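Local coordinates for UPF0311 protein CA_C3321 (Clostridium acetobutylicum ATCC 824, PDB 3G7G) that is of unknown function, a member of the UPF0311 (DUF3237) family that packs here against a second copy of itself, at the interface of chains A and B. Residues are numbered along the deposited sequence; one frame, centred on the assembly and turned at random. Chains: chain A/B, UPF0311 protein CA_C3321.

Contact 1: the interface of chains A and B. Residues chain A 56-57, 78, 80, 86, 88, 127; chain B 26-27, 36, 38.
The ring of A:Tyr88 takes the side chain of B:Arg36 on one face: the CD methylene sits over the ring centre, 3.9 Å from the centroid, in a CH-pi contact, and the guanidinium continues over its CD2-CE2 side. Here sheet residues, with loop residues A:Leu56, A:Pro57 and A:Tyr127, of one UPF0311 (DUF3237) copy meet strands 25-30 and 34-47 of the other; whether the pair forms in solution the structure alone does not show. The guanidinium plane lies 15° from that of the ring, nearly parallel, and in turn has A:Tyr88 CE2 over its own centre, 3.6 Å from B:Arg36 CZ. CD2 of B:Leu38 approaches A:Tyr88 CE1 from the same face as the arginine, toward the other side of the ring. Arginine suits the place because its aliphatic stem can lie on an aromatic face while the flat cation stacks over the CD2-CE2 rim; bends at chi2 and chi3 of B:Arg36 lay the chain down on the tyrosine. The second aromatic, A:Tyr127, is turned differently, its ring 57° from the same guanidinium, and it touches with its phenol tip: OH comes to 3.2 Å from B:Arg36 CB and is also near CG, at the root of the side chain.

Beside the arginine, B:Ile27 buries 73 Å² in a largely apolar seat. Its CG2 and CD1 branches both stand 3.7 Å from A:Ala78 CB, and CD1 also meets CD1 of A:Leu56, the two side chains sliding past one another in opposite directions. With CG2 anti to the backbone N (chi1 -53°), that branch points at the alanine, and the turn at chi2 brings CD1 back to the same methyl. A:Ala78 and A:Ala86, whose CB is 3.9 Å from B:Ile27 CG2, suit strands 71-81 and 86-96 because a lone methyl lets the larger isoleucine come close to the sheet. The guanidinium of A:Arg80 lies near the B:Ile27 carbonyl, NH2 at 3.5 Å from O, too long for a hydrogen bond.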
# COMPACT_ATOMS: atom_id res chain seq x y z
N LEU A 56 23.18 -0.08 -3.47
CA LEU A 56 23.53 -1.51 -3.42
C LEU A 56 22.87 -2.28 -4.58
O LEU A 56 22.04 -1.73 -5.29
CB LEU A 56 23.09 -2.09 -2.07
CG LEU A 56 23.79 -1.59 -0.81
CD1 LEU A 56 23.12 -2.11 0.50
CD2 LEU A 56 25.29 -2.00 -0.85
N PRO A 57 23.25 -3.55 -4.80
CA PRO A 57 22.56 -4.35 -5.85
C PRO A 57 21.09 -4.61 -5.51
O PRO A 57 20.68 -4.49 -4.36
CB PRO A 57 23.33 -5.67 -5.86
CG PRO A 57 24.69 -5.35 -5.15
CD PRO A 57 24.31 -4.33 -4.14
N ALA A 78 18.37 0.16 -2.12
CA ALA A 78 19.01 0.37 -0.83
C ALA A 78 20.34 1.04 -1.06
O ALA A 78 20.93 0.97 -2.15
CB ALA A 78 19.24 -0.96 -0.12
N ARG A 80 24.15 2.06 0.96
CA ARG A 80 25.07 1.80 2.02
C ARG A 80 25.90 3.03 2.18
O ARG A 80 26.54 3.47 1.23
CB ARG A 80 25.97 0.67 1.63
CG ARG A 80 27.07 0.41 2.64
CD ARG A 80 27.14 -1.03 2.95
NE ARG A 80 26.43 -1.26 4.18
CZ ARG A 80 25.59 -2.25 4.40
NH1 ARG A 80 25.25 -3.12 3.45
NH2 ARG A 80 25.02 -2.32 5.59
N ALA A 86 23.00 0.96 6.47
CA ALA A 86 22.19 0.78 5.29
C ALA A 86 20.87 1.51 5.45
O ALA A 86 20.39 1.73 6.56
CB ALA A 86 21.93 -0.70 5.04
N TYR A 88 17.07 1.27 3.32
CA TYR A 88 16.20 0.69 2.34
C TYR A 88 15.14 1.72 1.97
O TYR A 88 14.48 2.32 2.85
CB TYR A 88 15.57 -0.56 2.92
CG TYR A 88 14.52 -1.14 2.05
CD1 TYR A 88 14.85 -1.64 0.78
CD2 TYR A 88 13.20 -1.17 2.45
CE1 TYR A 88 13.86 -2.16 -0.06
CE2 TYR A 88 12.23 -1.71 1.64
CZ TYR A 88 12.56 -2.19 0.38
OH TYR A 88 11.59 -2.72 -0.43
N TYR A 127 18.42 0.91 10.39
CA TYR A 127 18.74 -0.16 11.37
C TYR A 127 19.72 0.30 12.44
O TYR A 127 20.47 -0.51 13.04
CB TYR A 127 19.27 -1.42 10.66
CG TYR A 127 18.53 -1.64 9.37
CD1 TYR A 127 17.36 -2.37 9.34
CD2 TYR A 127 18.97 -1.03 8.19
CE1 TYR A 127 16.65 -2.52 8.16
CE2 TYR A 127 18.27 -1.20 7.00
CZ TYR A 127 17.09 -1.93 7.01
OH TYR A 127 16.36 -2.12 5.83
N LEU B 26 21.59 -8.99 1.53
CA LEU B 26 21.32 -8.48 2.88
C LEU B 26 21.51 -6.96 2.96
O LEU B 26 22.58 -6.45 2.68
CB LEU B 26 22.19 -9.17 3.93
CG LEU B 26 21.85 -8.87 5.42
CD1 LEU B 26 20.37 -9.07 5.74
CD2 LEU B 26 22.70 -9.75 6.39
N ILE B 27 20.45 -6.25 3.34
CA ILE B 27 20.45 -4.81 3.44
C ILE B 27 20.83 -4.42 4.87
O ILE B 27 21.84 -3.77 5.08
CB ILE B 27 19.08 -4.21 3.05
CG1 ILE B 27 18.65 -4.72 1.64
CG2 ILE B 27 19.12 -2.66 3.14
CD1 ILE B 27 19.74 -4.54 0.57
N ARG B 36 16.03 -7.05 6.74
CA ARG B 36 15.68 -6.75 5.35
C ARG B 36 16.68 -7.33 4.35
O ARG B 36 17.88 -7.04 4.40
CB ARG B 36 15.62 -5.21 5.16
CG ARG B 36 15.31 -4.68 3.70
CD ARG B 36 13.92 -5.03 3.16
NE ARG B 36 12.87 -4.43 4.01
CZ ARG B 36 11.56 -4.55 3.81
NH1 ARG B 36 11.10 -5.27 2.81
NH2 ARG B 36 10.70 -3.97 4.63
N LEU B 38 16.91 -8.39 -0.15
CA LEU B 38 16.36 -8.45 -1.50
C LEU B 38 16.85 -9.74 -2.17
O LEU B 38 18.06 -10.06 -2.17
CB LEU B 38 16.78 -7.22 -2.31
CG LEU B 38 16.44 -5.85 -1.70
CD1 LEU B 38 17.09 -4.67 -2.51
CD2 LEU B 38 14.91 -5.67 -1.53

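Contact 2: the interface of chains A and B. Residues chain A 62, 74, 76, 90; chain B 62, 74, 76, 90.
A:Arg76 and B:Arg76 project toward each other from strands 71-81 of the two chains, both with backbones in the extended beta region, and A:Ser74 and B:Ser74, two residues earlier on the same strands, face the partner too. The guanidinium groups of the arginines stack across the two-fold, planes 10° apart, each carrying the NE of the other over its centre; A:Arg76 NE is 3.5 Å from B:Arg76 CZ. Each arginine side chain is extended from CG to NE, with CG anti to the carbonyl carbon (chi1 near -60°), which carries the cation past its counterpart to the opposite strand.

There the end of each guanidinium grips one serine hydroxyl with both terminal nitrogens. B:Arg76 NH2 donates to A:Ser74 OG at 2.9 Å, and NH1 donates to the same oxygen at 3.2 Å; the hydroxyl lies at the edge, close to the guanidinium plane. A:Arg76 holds B:Ser74 OG in the same way, NH2 at 2.9 Å, and each NH1 adds a weak bond to the serine's backbone O. Serine suits the place because its small hydroxyl, set anti to the backbone N, accepts both donors without pushing the cation away.

Two like charges stacked face to face would be expected to repel, and the glutamates probably offset this. A:Glu90 and B:Glu90, on neighbouring strands 86-96, each take the NE of their own chain's arginine in a salt bridge, fixing the guanidinium's rotation while leaving its far end for the partner. The two copies do this with different conformations. B:Glu90 is extended beyond CG, and its OE1 is met on the anti side, tilted out of the carboxylate plane, at 2.8 Å from B:Arg76 NE. A:Glu90 has chi1 off the staggered positions (-109°) and bends at chi2; its OE2 is approached from above the carboxylate plane in a nearly straight 3.0 Å bond from A:Arg76 NE, and this same oxygen makes a longer salt bridge across the interface, 3.7 Å from B:Arg76 NH2.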
# COMPACT_ATOMS: atom_id res chain seq x y z
N SER A 62 9.75 -0.13 -10.76
CA SER A 62 8.59 -0.61 -11.47
C SER A 62 7.72 0.58 -11.87
O SER A 62 7.27 1.34 -11.02
CB SER A 62 7.82 -1.58 -10.61
OG SER A 62 6.79 -2.14 -11.38
N SER A 74 7.42 3.32 -8.89
CA SER A 74 7.65 2.70 -7.58
C SER A 74 8.97 1.97 -7.58
O SER A 74 9.09 0.86 -8.14
CB SER A 74 6.49 1.78 -7.21
OG SER A 74 6.63 1.29 -5.85
N ARG A 76 12.32 0.24 -5.53
CA ARG A 76 12.78 -0.37 -4.31
C ARG A 76 14.24 -0.68 -4.48
O ARG A 76 14.61 -1.49 -5.36
CB ARG A 76 12.08 -1.68 -4.03
CG ARG A 76 10.61 -1.57 -3.87
CD ARG A 76 10.02 -2.95 -3.77
NE ARG A 76 8.68 -2.91 -3.24
CZ ARG A 76 7.90 -3.95 -3.10
NH1 ARG A 76 8.32 -5.14 -3.46
NH2 ARG A 76 6.68 -3.80 -2.58
N GLU A 90 11.82 2.85 -0.42
CA GLU A 90 10.68 2.68 -1.30
C GLU A 90 10.29 4.08 -1.75
O GLU A 90 9.91 4.89 -0.91
CB GLU A 90 9.53 2.05 -0.54
CG GLU A 90 9.20 0.65 -0.88
CD GLU A 90 8.26 0.57 -2.10
OE1 GLU A 90 8.35 1.48 -2.98
OE2 GLU A 90 7.44 -0.39 -2.17
N SER B 62 11.36 -8.52 -2.13
CA SER B 62 11.76 -7.74 -0.99
C SER B 62 11.11 -8.36 0.26
O SER B 62 9.88 -8.47 0.36
CB SER B 62 11.35 -6.29 -1.17
OG SER B 62 11.87 -5.51 -0.15
N SER B 74 7.28 -9.48 -0.30
CA SER B 74 6.68 -8.73 -1.40
C SER B 74 7.51 -8.89 -2.66
O SER B 74 8.52 -8.24 -2.80
CB SER B 74 6.55 -7.25 -1.01
OG SER B 74 5.77 -6.53 -1.95
N ARG B 76 8.03 -8.56 -6.89
CA ARG B 76 7.58 -7.97 -8.13
C ARG B 76 8.34 -8.60 -9.28
O ARG B 76 9.56 -8.52 -9.34
CB ARG B 76 7.82 -6.48 -8.17
CG ARG B 76 7.11 -5.72 -7.07
CD ARG B 76 7.58 -4.29 -7.09
NE ARG B 76 6.68 -3.45 -6.33
CZ ARG B 76 6.85 -2.16 -6.15
NH1 ARG B 76 7.89 -1.56 -6.65
NH2 ARG B 76 5.98 -1.47 -5.45
N GLU B 90 2.55 -8.83 -8.59
CA GLU B 90 3.04 -8.52 -7.27
C GLU B 90 2.45 -9.50 -6.29
O GLU B 90 1.25 -9.58 -6.16
CB GLU B 90 2.80 -7.08 -6.87
CG GLU B 90 3.69 -6.74 -5.60
CD GLU B 90 3.50 -5.33 -5.08
OE1 GLU B 90 4.12 -4.42 -5.65
OE2 GLU B 90 2.73 -5.16 -4.10

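Contact 1 and contact 2 have C-alpha centres about 14 Å apart and lie on the same face of the chain A sheet. Strands 71-81 and 86-96 of chain A supply residues to both, whereas chain B gives strands 25-30 and 34-47 to contact 1 but 71-81 and 86-96 to contact 2. Contact 2 contains matching residues from both chains and straddles the two-fold, while contact 1 lies to one side and recurs with the chains exchanged. Polar, directional bonding near the axis is thus flanked by mainly apolar and arginine-aromatic packing. The structure alone does not establish that this pairing is the biological one.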